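Local coordinates for protein racemase (Pseudovibrio sp. JE062, PDB 3MKC) that is a racemase-named member of the enolase superfamily, with a mandelate racemase/muconate lactonizing enzyme-type N-terminal domain and a TIM-barrel-like C-terminal domain, at residues 139-148 and 173-181; 158-169 and 193-202. One frame throughout, in Å; residues are numbered along the deposited sequence.

Contact 1 (139-148 and 173-181)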
# COMPACT_ATOMS: atom_id res chain seq x y z
N HIS A 139 -7.31 -5.82 -11.75
CA HIS A 139 -6.14 -6.68 -11.93
C HIS A 139 -4.92 -6.12 -11.22
O HIS A 139 -4.46 -5.02 -11.50
CB HIS A 139 -5.81 -6.83 -13.42
CG HIS A 139 -6.95 -7.38 -14.22
ND1 HIS A 139 -8.04 -6.62 -14.58
CD2 HIS A 139 -7.18 -8.63 -14.69
CE1 HIS A 139 -8.90 -7.38 -15.23
NE2 HIS A 139 -8.41 -8.60 -15.31
N PRO A 140 -4.37 -6.89 -10.27
CA PRO A 140 -3.20 -6.40 -9.55
C PRO A 140 -1.92 -6.85 -10.23
O PRO A 140 -1.95 -7.71 -11.11
CB PRO A 140 -3.34 -7.07 -8.21
CG PRO A 140 -3.77 -8.47 -8.63
CD PRO A 140 -4.83 -8.18 -9.71
N TYR A 141 -0.81 -6.24 -9.84
CA TYR A 141 0.47 -6.70 -10.35
C TYR A 141 1.00 -7.36 -9.09
O TYR A 141 0.73 -6.89 -7.98
CB TYR A 141 1.36 -5.55 -10.84
CG TYR A 141 2.00 -4.67 -9.79
CD1 TYR A 141 3.06 -5.13 -9.00
CD2 TYR A 141 1.60 -3.34 -9.64
CE1 TYR A 141 3.70 -4.29 -8.09
CE2 TYR A 141 2.23 -2.50 -8.73
CZ TYR A 141 3.28 -2.97 -7.96
OH TYR A 141 3.90 -2.14 -7.07
N LEU A 142 1.71 -8.47 -9.24
CA LEU A 142 2.23 -9.15 -8.07
C LEU A 142 3.71 -8.91 -7.92
O LEU A 142 4.48 -9.05 -8.87
CB LEU A 142 1.95 -10.66 -8.18
CG LEU A 142 0.48 -11.02 -8.37
CD1 LEU A 142 0.34 -12.54 -8.39
CD2 LEU A 142 -0.36 -10.42 -7.26
N THR A 143 4.12 -8.54 -6.71
CA THR A 143 5.52 -8.29 -6.44
C THR A 143 6.18 -9.62 -6.07
O THR A 143 5.74 -10.30 -5.14
CB THR A 143 5.68 -7.29 -5.29
OG1 THR A 143 5.00 -6.08 -5.65
CG2 THR A 143 7.15 -6.99 -5.04
N LEU A 144 7.22 -9.98 -6.82
CA LEU A 144 7.92 -11.24 -6.63
C LEU A 144 9.35 -11.09 -6.14
O LEU A 144 10.05 -10.13 -6.48
CB LEU A 144 7.96 -12.01 -7.95
CG LEU A 144 6.64 -12.15 -8.70
CD1 LEU A 144 6.89 -12.77 -10.07
CD2 LEU A 144 5.68 -12.98 -7.88
N TYR A 145 9.79 -12.06 -5.34
CA TYR A 145 11.16 -12.09 -4.83
C TYR A 145 11.47 -13.48 -4.29
O TYR A 145 10.86 -13.94 -3.32
CB TYR A 145 11.35 -11.05 -3.72
CG TYR A 145 12.81 -10.75 -3.45
CD1 TYR A 145 13.54 -9.91 -4.30
CD2 TYR A 145 13.47 -11.30 -2.36
CE1 TYR A 145 14.88 -9.63 -4.06
CE2 TYR A 145 14.82 -11.03 -2.11
CZ TYR A 145 15.52 -10.19 -2.96
OH TYR A 145 16.84 -9.89 -2.71
N PRO A 146 12.43 -14.18 -4.91
CA PRO A 146 12.79 -15.53 -4.47
C PRO A 146 13.58 -15.52 -3.16
O PRO A 146 14.01 -14.47 -2.68
CB PRO A 146 13.61 -16.05 -5.63
CG PRO A 146 14.34 -14.82 -6.10
CD PRO A 146 13.22 -13.79 -6.09
N ALA A 147 13.76 -16.71 -2.60
CA ALA A 147 14.52 -16.86 -1.37
C ALA A 147 15.97 -16.99 -1.81
O ALA A 147 16.47 -18.11 -2.00
CB ALA A 147 14.08 -18.11 -0.63
N ILE A 148 16.65 -15.86 -1.98
CA ILE A 148 18.04 -15.87 -2.41
C ILE A 148 18.99 -15.05 -1.53
O ILE A 148 18.61 -14.00 -1.01
CB ILE A 148 18.18 -15.35 -3.87
CG1 ILE A 148 17.47 -14.00 -4.01
CG2 ILE A 148 17.61 -16.36 -4.86
CD1 ILE A 148 17.72 -13.29 -5.32
N ILE A 173 -1.17 -14.01 -14.63
CA ILE A 173 -1.02 -12.76 -13.88
C ILE A 173 -0.67 -11.71 -14.93
O ILE A 173 0.26 -11.90 -15.72
CB ILE A 173 0.13 -12.86 -12.84
CG1 ILE A 173 -0.19 -13.96 -11.82
CG2 ILE A 173 0.33 -11.53 -12.14
CD1 ILE A 173 -1.52 -13.78 -11.12
N ARG A 174 -1.41 -10.61 -14.94
CA ARG A 174 -1.20 -9.56 -15.93
C ARG A 174 0.09 -8.75 -15.79
O ARG A 174 0.55 -8.15 -16.77
CB ARG A 174 -2.40 -8.61 -15.94
CG ARG A 174 -3.74 -9.31 -16.08
CD ARG A 174 -3.86 -10.03 -17.41
NE ARG A 174 -5.16 -10.68 -17.57
CZ ARG A 174 -6.30 -10.03 -17.78
NH1 ARG A 174 -6.32 -8.71 -17.86
NH2 ARG A 174 -7.43 -10.72 -17.90
N ALA A 175 0.66 -8.70 -14.59
CA ALA A 175 1.89 -7.94 -14.38
C ALA A 175 2.60 -8.35 -13.11
O ALA A 175 1.97 -8.73 -12.12
CB ALA A 175 1.56 -6.44 -14.34
N VAL A 176 3.93 -8.27 -13.13
CA VAL A 176 4.74 -8.63 -11.98
C VAL A 176 5.86 -7.62 -11.78
O VAL A 176 6.29 -6.95 -12.72
CB VAL A 176 5.37 -10.02 -12.17
CG1 VAL A 176 4.27 -11.09 -12.29
CG2 VAL A 176 6.25 -10.03 -13.41
N LYS A 177 6.32 -7.50 -10.54
CA LYS A 177 7.42 -6.59 -10.24
C LYS A 177 8.57 -7.40 -9.68
O LYS A 177 8.38 -8.23 -8.80
CB LYS A 177 6.99 -5.54 -9.21
CG LYS A 177 8.08 -4.52 -8.92
CD LYS A 177 7.55 -3.33 -8.12
CE LYS A 177 7.26 -3.69 -6.67
NZ LYS A 177 6.73 -2.53 -5.90
N VAL A 178 9.76 -7.16 -10.21
CA VAL A 178 10.96 -7.84 -9.74
C VAL A 178 11.81 -6.79 -9.05
O VAL A 178 11.56 -5.60 -9.20
CB VAL A 178 11.75 -8.44 -10.92
CG1 VAL A 178 10.89 -9.46 -11.64
CG2 VAL A 178 12.18 -7.33 -11.87
N CYS A 179 12.81 -7.22 -8.29
CA CYS A 179 13.68 -6.29 -7.59
C CYS A 179 15.14 -6.59 -7.84
O CYS A 179 15.49 -7.71 -8.21
CB CYS A 179 13.45 -6.37 -6.08
SG CYS A 179 11.74 -6.40 -5.54
N VAL A 180 15.98 -5.58 -7.65
CA VAL A 180 17.42 -5.75 -7.78
C VAL A 180 17.87 -5.88 -6.34
O VAL A 180 17.76 -4.93 -5.56
CB VAL A 180 18.09 -4.50 -8.42
CG1 VAL A 180 19.60 -4.70 -8.47
CG2 VAL A 180 17.55 -4.27 -9.82
N PRO A 181 18.37 -7.06 -5.94
CA PRO A 181 18.83 -7.27 -4.56
C PRO A 181 19.71 -6.13 -4.03
O PRO A 181 20.68 -5.74 -4.66
CB PRO A 181 19.58 -8.59 -4.66
CG PRO A 181 18.77 -9.34 -5.68
CD PRO A 181 18.57 -8.27 -6.75
O HOH W 1 -2.83 -9.89 -12.71

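Contact 2 (158-169 and 193-202)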
# COMPACT_ATOMS: atom_id res chain seq x y z
N ILE A 158 18.74 -14.80 -10.88
CA ILE A 158 17.95 -15.17 -12.04
C ILE A 158 17.26 -16.52 -11.85
O ILE A 158 16.05 -16.63 -12.00
CB ILE A 158 18.83 -15.21 -13.31
CG1 ILE A 158 19.33 -13.79 -13.62
CG2 ILE A 158 18.05 -15.79 -14.48
CD1 ILE A 158 20.29 -13.71 -14.78
N LYS A 159 18.04 -17.54 -11.53
CA LYS A 159 17.50 -18.88 -11.33
C LYS A 159 16.36 -18.83 -10.33
O LYS A 159 15.32 -19.46 -10.53
CB LYS A 159 18.60 -19.83 -10.83
N GLY A 160 16.55 -18.06 -9.25
CA GLY A 160 15.51 -17.94 -8.24
C GLY A 160 14.22 -17.31 -8.73
O GLY A 160 13.13 -17.70 -8.30
N TYR A 161 14.33 -16.34 -9.62
CA TYR A 161 13.15 -15.67 -10.14
C TYR A 161 12.41 -16.51 -11.19
O TYR A 161 11.18 -16.50 -11.24
CB TYR A 161 13.53 -14.32 -10.75
CG TYR A 161 13.26 -13.14 -9.84
CD1 TYR A 161 11.95 -12.71 -9.61
CD2 TYR A 161 14.30 -12.48 -9.19
CE1 TYR A 161 11.69 -11.64 -8.75
CE2 TYR A 161 14.05 -11.42 -8.33
CZ TYR A 161 12.74 -11.00 -8.11
OH TYR A 161 12.49 -9.96 -7.25
N ALA A 162 13.17 -17.23 -12.01
CA ALA A 162 12.60 -18.04 -13.08
C ALA A 162 11.30 -18.79 -12.75
O ALA A 162 10.29 -18.60 -13.42
CB ALA A 162 13.65 -19.02 -13.60
N PRO A 163 11.31 -19.65 -11.72
CA PRO A 163 10.09 -20.38 -11.38
C PRO A 163 8.93 -19.49 -10.95
O PRO A 163 7.76 -19.84 -11.17
CB PRO A 163 10.55 -21.34 -10.28
CG PRO A 163 11.65 -20.58 -9.62
CD PRO A 163 12.40 -20.00 -10.79
N LEU A 164 9.24 -18.36 -10.34
CA LEU A 164 8.20 -17.43 -9.91
C LEU A 164 7.57 -16.80 -11.14
O LEU A 164 6.35 -16.66 -11.22
CB LEU A 164 8.78 -16.34 -9.00
CG LEU A 164 9.27 -16.80 -7.62
CD1 LEU A 164 9.85 -15.63 -6.85
CD2 LEU A 164 8.11 -17.41 -6.85
N LEU A 165 8.41 -16.42 -12.10
CA LEU A 165 7.92 -15.81 -13.33
C LEU A 165 7.10 -16.81 -14.15
O LEU A 165 6.06 -16.45 -14.71
CB LEU A 165 9.10 -15.28 -14.15
CG LEU A 165 9.94 -14.17 -13.51
CD1 LEU A 165 11.10 -13.80 -14.43
CD2 LEU A 165 9.06 -12.95 -13.26
N GLU A 166 7.56 -18.05 -14.22
CA GLU A 166 6.84 -19.07 -14.99
C GLU A 166 5.48 -19.33 -14.34
O GLU A 166 4.48 -19.50 -15.04
CB GLU A 166 7.65 -20.37 -15.06
CG GLU A 166 8.99 -20.26 -15.77
CD GLU A 166 8.86 -20.01 -17.27
OE1 GLU A 166 7.73 -19.82 -17.76
OE2 GLU A 166 9.91 -20.00 -17.95
N LYS A 167 5.44 -19.35 -13.02
CA LYS A 167 4.20 -19.59 -12.29
C LYS A 167 3.21 -18.46 -12.53
O LYS A 167 2.01 -18.69 -12.68
CB LYS A 167 4.46 -19.73 -10.79
CG LYS A 167 3.23 -20.11 -9.98
CD LYS A 167 3.58 -20.38 -8.52
CE LYS A 167 2.36 -20.81 -7.74
NZ LYS A 167 2.70 -21.15 -6.32
N ALA A 168 3.71 -17.23 -12.58
CA ALA A 168 2.85 -16.07 -12.81
C ALA A 168 2.17 -16.21 -14.16
O ALA A 168 0.99 -15.91 -14.30
CB ALA A 168 3.67 -14.78 -12.76
N LYS A 169 2.92 -16.66 -15.16
CA LYS A 169 2.37 -16.83 -16.50
C LYS A 169 1.33 -17.95 -16.49
O LYS A 169 0.31 -17.88 -17.18
CB LYS A 169 3.48 -17.15 -17.50
CG LYS A 169 4.59 -16.11 -17.49
CD LYS A 169 5.33 -16.04 -18.82
CE LYS A 169 6.06 -17.32 -19.16
NZ LYS A 169 6.80 -17.18 -20.44
N TYR A 193 21.75 -6.29 -17.80
CA TYR A 193 21.82 -7.68 -18.24
C TYR A 193 20.75 -8.47 -17.51
O TYR A 193 19.97 -9.21 -18.11
CB TYR A 193 23.20 -8.26 -17.93
CG TYR A 193 23.26 -9.76 -18.05
CD1 TYR A 193 23.22 -10.38 -19.30
CD2 TYR A 193 23.31 -10.57 -16.91
CE1 TYR A 193 23.23 -11.77 -19.41
CE2 TYR A 193 23.32 -11.96 -17.02
CZ TYR A 193 23.27 -12.55 -18.27
OH TYR A 193 23.26 -13.92 -18.38
N TYR A 194 20.73 -8.29 -16.20
CA TYR A 194 19.79 -8.95 -15.30
C TYR A 194 18.34 -8.78 -15.75
O TYR A 194 17.61 -9.75 -15.93
CB TYR A 194 19.98 -8.36 -13.90
CG TYR A 194 19.01 -8.81 -12.84
CD1 TYR A 194 18.96 -10.13 -12.42
CD2 TYR A 194 18.17 -7.89 -12.21
CE1 TYR A 194 18.11 -10.53 -11.39
CE2 TYR A 194 17.33 -8.27 -11.17
CZ TYR A 194 17.31 -9.59 -10.77
OH TYR A 194 16.48 -9.96 -9.74
N LEU A 195 17.93 -7.53 -15.93
CA LEU A 195 16.57 -7.24 -16.34
C LEU A 195 16.28 -7.79 -17.72
O LEU A 195 15.15 -8.15 -18.02
CB LEU A 195 16.33 -5.73 -16.29
CG LEU A 195 16.51 -5.12 -14.90
CD1 LEU A 195 16.26 -3.62 -14.95
CD2 LEU A 195 15.55 -5.78 -13.92
N ARG A 196 17.30 -7.85 -18.57
CA ARG A 196 17.10 -8.39 -19.91
C ARG A 196 16.83 -9.88 -19.83
O ARG A 196 16.01 -10.42 -20.59
CB ARG A 196 18.33 -8.12 -20.78
CG ARG A 196 18.39 -6.70 -21.30
CD ARG A 196 19.70 -6.41 -22.02
NE ARG A 196 19.66 -5.09 -22.63
CZ ARG A 196 18.79 -4.74 -23.56
NH1 ARG A 196 17.90 -5.62 -24.00
NH2 ARG A 196 18.79 -3.50 -24.06
N GLU A 197 17.50 -10.55 -18.90
CA GLU A 197 17.31 -11.99 -18.74
C GLU A 197 15.94 -12.30 -18.15
O GLU A 197 15.28 -13.24 -18.58
CB GLU A 197 18.41 -12.58 -17.85
CG GLU A 197 19.79 -12.47 -18.46
CD GLU A 197 19.88 -13.11 -19.83
OE1 GLU A 197 19.73 -14.35 -19.92
OE2 GLU A 197 20.08 -12.37 -20.82
N LEU A 198 15.52 -11.51 -17.17
CA LEU A 198 14.23 -11.73 -16.55
C LEU A 198 13.10 -11.46 -17.53
O LEU A 198 12.10 -12.18 -17.56
CB LEU A 198 14.07 -10.83 -15.32
CG LEU A 198 15.05 -11.11 -14.18
CD1 LEU A 198 14.70 -10.25 -12.97
CD2 LEU A 198 14.98 -12.59 -13.79
N ARG A 199 13.26 -10.42 -18.34
CA ARG A 199 12.25 -10.09 -19.34
C ARG A 199 12.22 -11.19 -20.39
O ARG A 199 11.17 -11.52 -20.94
CB ARG A 199 12.57 -8.75 -20.00
CG ARG A 199 11.70 -8.43 -21.22
CD ARG A 199 10.22 -8.48 -20.87
NE ARG A 199 9.62 -7.16 -20.82
CZ ARG A 199 8.34 -6.93 -20.53
NH1 ARG A 199 7.53 -7.94 -20.26
NH2 ARG A 199 7.87 -5.69 -20.52
N GLY A 200 13.39 -11.77 -20.67
CA GLY A 200 13.47 -12.84 -21.65
C GLY A 200 12.68 -14.04 -21.18
O GLY A 200 11.99 -14.69 -21.97
N ILE A 201 12.77 -14.33 -19.89
CA ILE A 201 12.06 -15.45 -19.28
C ILE A 201 10.56 -15.18 -19.23
O ILE A 201 9.75 -16.00 -19.64
CB ILE A 201 12.54 -15.68 -17.82
CG1 ILE A 201 14.01 -16.07 -17.81
CG2 ILE A 201 11.67 -16.75 -17.15
CD1 ILE A 201 14.60 -16.21 -16.42
N LEU A 202 10.20 -14.00 -18.73
CA LEU A 202 8.81 -13.60 -18.59
C LEU A 202 8.04 -13.44 -19.89
O LEU A 202 6.87 -13.80 -19.99
CB LEU A 202 8.73 -12.29 -17.79
CG LEU A 202 7.31 -11.77 -17.54
CD1 LEU A 202 6.54 -12.77 -16.69
CD2 LEU A 202 7.39 -10.41 -16.85

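Contact 1 (139-148 and 173-181)
H139 meets R174 flat group against flat group: NH1 of R174 lies over one face of the imidazole, toward its rim and 3.3 Å from CD2 of H139, with the ring and guanidinium planes 25° apart. At P140 a water bridges the strands, donating to P140 O and accepting from R174 N. Y141, its CG held between the backbone N and the carbonyl carbon, lays CE1 3.7 Å from CB of K177. The lysine chain, extended until it bends about CG-CD (chi3 73°), brings NZ to donate to Y141 OH at 3.1 Å. E238 supplies the salt-bridge partner of that ammonium. The parallel ladder follows: L142 N bonds to A175 O at 2.9 Å, and L142 O accepts from K177 N. The side chain of L142 leaves by the other face of the sheet, where its CD1 rests 3.5 Å from CD1 of I173. T143 runs alongside K177, with OG1 of T143 3.4 Å from CE of K177, while OG1 itself hydrogen-bonds E339. L144 N donates to K177 O in the straightest of the three ladder bonds, and L144 CD1 covers CB of V176 on the L142 face. Past the ladder, Y145 meets the CB of C179 obliquely, and its OH comes 3.6 Å from CG of P181, a ring carbon that I148 CD1 also approaches. The strand axes differ by only 25°, the parallel pairing expected of neighbouring strands in a TIM-type barrel. Strand 207-211 continues the sheet beyond 175-179, bonding V176 through D207 and M209, and 339-340 flanks 137-143 through Y141. V176 and V178 face helices 154-170 and 188-202, whereas K177 and T143 point to the glutamate-bearing side.

Contact 2 (158-169 and 193-202)
The side chains of Y161 and Y194 cross at about a right angle, Y194 OH lying 3.2 Å from CE2 of Y161, oblique to that ring. One face of the Y194 ring carries CD1 of its own helix neighbour L198, while CG1 of I158 stands at the ring edge, near its plane and 3.9 Å from CD1 of Y194. One face of Y193 is covered by CG of E197. Both tyrosine hydroxyls that turn inward have polar partners in the barrel: Y161 OH bonds to L144 O and C179 N, Y194 OH to C179 O.

The rest is knobs-into-holes packing. I158 fits among Y193, Y194, E197 and I201, with its CD1 3.8 Å from CB of E197. In return I201 fits among I158, A162, L165 and E166; its CG1, anti to the carbonyl carbon (chi1 -63°), directs CD1 to within 4.1 Å of CB of A162. L165 crosses I201 at about a right angle, with CD1 of L165 3.7 Å from L198 O. K169, bent at chi3, runs over L202, and NZ of K169 donates to I201 O at 3.3 Å, the ammonium nitrogen lying in the plane of that carbonyl. A second bond, to L202 O, is weak. E166 OE1 is a long ion-pair partner of the same ammonium.

The helix axes approach to 9.6 Å at 32°, near-parallel packing of adjacent barrel helices. The centre of the interface is almost entirely hydrocarbon and depends chiefly on shape, through the reciprocal knobs I158 and I201. The hydrogen bonds across it are confined to K169, where helix 188-202 ends and its dipole would probably favour the positive charge.

In the fold
Contacts 1 and 2 form two layers of one barrel segment, their centres 10 Å apart. In chain order strand 137-143, helix 154-170, strand 175-179 and helix 188-202 alternate, so contact 1 pairs the strands and contact 2 the helices of consecutive beta-alpha units. The strand pair is the more buried, with 12 of its 16 touching residues enclosed; the helix pair is partly buried and lies farther from the chain centre. Backbone hydrogen bonds dominate contact 1, apolar interlocking contact 2. Two helix tyrosines, one from each segment of contact 2, join the layers by reaching into the backbone of contact 1.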